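PDB 4XAA: putative oxygenase from Streptomyces viridochromogenes Tue57, which probably acts as an iron- and 2-oxoglutarate-dependent dioxygenase in the oxidative cyclizations of orthosomycin biosynthesis. Local coordinates for residues A[138-143]-A[209-214]. Numbering follows the deposited sequence.
Sequences NLSICL and TIVIEY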
loop_
_atom_site.group_PDB
_atom_site.type_symbol
_atom_site.label_atom_id
_atom_site.label_comp_id
_atom_site.label_asym_id
_atom_site.label_seq_id
_atom_site.Cartn_x
_atom_site.Cartn_y
_atom_site.Cartn_z
ATOM N N ASN A 138 -4.949 5.647 -1.224
ATOM C CA ASN A 138 -3.969 4.985 -0.387
ATOM C C ASN A 138 -2.583 5.431 -0.763
ATOM O O ASN A 138 -2.226 5.434 -1.938
ATOM C CB ASN A 138 -4.058 3.467 -0.525
ATOM C CG ASN A 138 -5.228 2.864 0.253
ATOM O OD1 ASN A 138 -5.144 2.655 1.467
ATOM N ND2 ASN A 138 -6.314 2.558 -0.451
ATOM N N LEU A 139 -1.791 5.814 0.229
ATOM C CA LEU A 139 -0.379 6.076 -0.019
ATOM C C LEU A 139 0.392 4.861 0.423
ATOM O O LEU A 139 0.305 4.455 1.579
ATOM C CB LEU A 139 0.119 7.322 0.724
ATOM C CG LEU A 139 0.102 8.645 -0.048
ATOM C CD1 LEU A 139 -1.301 8.955 -0.502
ATOM C CD2 LEU A 139 0.626 9.765 0.818
ATOM N N SER A 140 1.118 4.262 -0.510
ATOM C CA SER A 140 1.935 3.108 -0.201
ATOM C C SER A 140 3.372 3.557 -0.142
ATOM O O SER A 140 3.982 3.857 -1.172
ATOM C CB SER A 140 1.746 2.001 -1.241
ATOM O OG SER A 140 0.380 1.614 -1.333
ATOM N N ILE A 141 3.897 3.635 1.073
ATOM C CA ILE A 141 5.292 3.977 1.278
ATOM C C ILE A 141 6.119 2.705 1.243
ATOM O O ILE A 141 6.078 1.897 2.164
ATOM C CB ILE A 141 5.530 4.711 2.615
ATOM C CG1 ILE A 141 4.561 5.885 2.770
ATOM C CG2 ILE A 141 6.961 5.192 2.685
ATOM C CD1 ILE A 141 4.507 6.430 4.189
ATOM N N CYS A 142 6.873 2.547 0.165
ATOM C CA CYS A 142 7.672 1.354 -0.072
ATOM C C CYS A 142 8.983 1.375 0.699
ATOM O O CYS A 142 9.796 2.288 0.545
ATOM C CB CYS A 142 7.916 1.226 -1.570
ATOM S SG CYS A 142 6.336 1.435 -2.430
ATOM N N LEU A 143 9.179 0.383 1.550
ATOM C CA LEU A 143 10.374 0.343 2.375
ATOM C C LEU A 143 11.331 -0.648 1.733
ATOM O O LEU A 143 12.432 -0.874 2.215
ATOM C CB LEU A 143 10.042 -0.044 3.824
ATOM C CG LEU A 143 8.835 0.641 4.488
ATOM C CD1 LEU A 143 8.551 0.023 5.852
ATOM C CD2 LEU A 143 9.047 2.141 4.622
ATOM N N THR A 209 5.670 -2.538 3.133
ATOM C CA THR A 209 4.996 -1.336 2.684
ATOM C C THR A 209 4.165 -0.770 3.827
ATOM O O THR A 209 3.527 -1.518 4.558
ATOM C CB THR A 209 4.096 -1.641 1.458
ATOM O OG1 THR A 209 4.913 -2.101 0.380
ATOM C CG2 THR A 209 3.336 -0.420 1.000
ATOM N N ILE A 210 4.197 0.544 3.997
ATOM C CA ILE A 210 3.263 1.219 4.891
ATOM C C ILE A 210 2.148 1.838 4.056
ATOM O O ILE A 210 2.394 2.746 3.274
ATOM C CB ILE A 210 3.963 2.315 5.750
ATOM C CG1 ILE A 210 4.925 1.672 6.745
ATOM C CG2 ILE A 210 2.955 3.164 6.497
ATOM C CD1 ILE A 210 5.787 2.665 7.465
ATOM N N VAL A 211 0.932 1.325 4.209
ATOM C CA VAL A 211 -0.240 1.865 3.516
ATOM C C VAL A 211 -1.079 2.744 4.455
ATOM O O VAL A 211 -1.541 2.297 5.525
ATOM C CB VAL A 211 -1.150 0.741 2.949
ATOM C CG1 VAL A 211 -2.250 1.320 2.067
ATOM C CG2 VAL A 211 -0.337 -0.261 2.178
ATOM N N ILE A 212 -1.270 3.992 4.046
ATOM C CA ILE A 212 -2.070 4.938 4.799
ATOM C C ILE A 212 -3.206 5.395 3.897
ATOM O O ILE A 212 -3.001 5.737 2.738
ATOM C CB ILE A 212 -1.212 6.152 5.305
ATOM C CG1 ILE A 212 -0.043 5.667 6.164
ATOM C CG2 ILE A 212 -2.038 7.138 6.111
ATOM C CD1 ILE A 212 0.731 6.801 6.844
ATOM N N GLU A 213 -4.423 5.368 4.406
ATOM C CA GLU A 213 -5.532 5.827 3.591
ATOM C C GLU A 213 -5.891 7.265 3.931
ATOM O O GLU A 213 -6.052 7.596 5.098
ATOM C CB GLU A 213 -6.737 4.920 3.775
ATOM C CG GLU A 213 -7.944 5.348 2.979
ATOM C CD GLU A 213 -9.084 4.359 3.105
ATOM O OE1 GLU A 213 -8.912 3.197 2.667
ATOM O OE2 GLU A 213 -10.142 4.736 3.649
ATOM N N TYR A 214 -5.992 8.111 2.910
ATOM C CA TYR A 214 -6.375 9.505 3.098
ATOM C C TYR A 214 -7.671 9.789 2.386
ATOM O O TYR A 214 -7.873 9.342 1.252
ATOM C CB TYR A 214 -5.295 10.471 2.587
ATOM C CG TYR A 214 -3.974 10.347 3.303
ATOM C CD1 TYR A 214 -3.652 11.176 4.386
ATOM C CD2 TYR A 214 -3.050 9.394 2.904
ATOM C CE1 TYR A 214 -2.434 11.048 5.034
ATOM C CE2 TYR A 214 -1.847 9.257 3.542
ATOM C CZ TYR A 214 -1.541 10.079 4.598
ATOM O OH TYR A 214 -0.334 9.903 5.213
HETATM O O HOH W 1 -6.188 1.305 3.404
#
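Residues 209-214 run antiparallel to the strand 138-142 as its neighbour in one sheet; Leu-143 lies just past that strand's end. Thr-209 faces Cys-142 in a non-hydrogen-bonded pair. Its CG2, anti to the backbone N, instead reaches the CB of Ser-140 at 3.7 Å. Ile-210 pairs with Ile-141 through two nearly straight backbone hydrogen bonds. Ile-141 N lies 2.8 Å from Ile-210 O, but above the carbonyl plane. The return bond, Ile-210 N to Ile-141 O, falls on a lone pair. On the apolar side of the sheet, the side chains of Leu-143 and Ile-210 cross obliquely, CD1 of Leu-143 touching CG1 and CD1 of Ile-210.

Val-211 sits opposite Ser-140 and turns to the other side. Its CG1 is anti to the backbone N (chi1 -172°) and presses on Asn-138 OD1 at 3.2 Å. Its CG2 approaches Ser-140 OG. Ile-212 repeats the double hydrogen bond, now with Leu-139; Leu-139 N is 2.8 Å from Ile-212 O.

Glu-213 pairs with Asn-138, and its CB lies 3.6 Å from Asn-138 OD1. A water donates to Asn-138 OD1 at 2.6 Å and only weakly to Glu-213 OE1. The amide and carboxylate planes stand 76° apart. The other carboxylate oxygen of Glu-213 is held by Arg-128 and Thr-107, which probably favours the charged form. Tyr-214 ends the segment. Its CE2 meets Leu-139 CD2 at 3.7 Å, the two side chains crossing at about a right angle. Both also touch Ala-96 of helix 90-100, which packs against this side.

On the mixed face, the Asn-138 side chain lies about 6 Å from the nickel bound by His-125, Asp-127 and His-196. The two segments belong to neighbouring central strands of the major sheet of the double-stranded beta-helix, the fold of the cupin clan to which the PhyH family belongs.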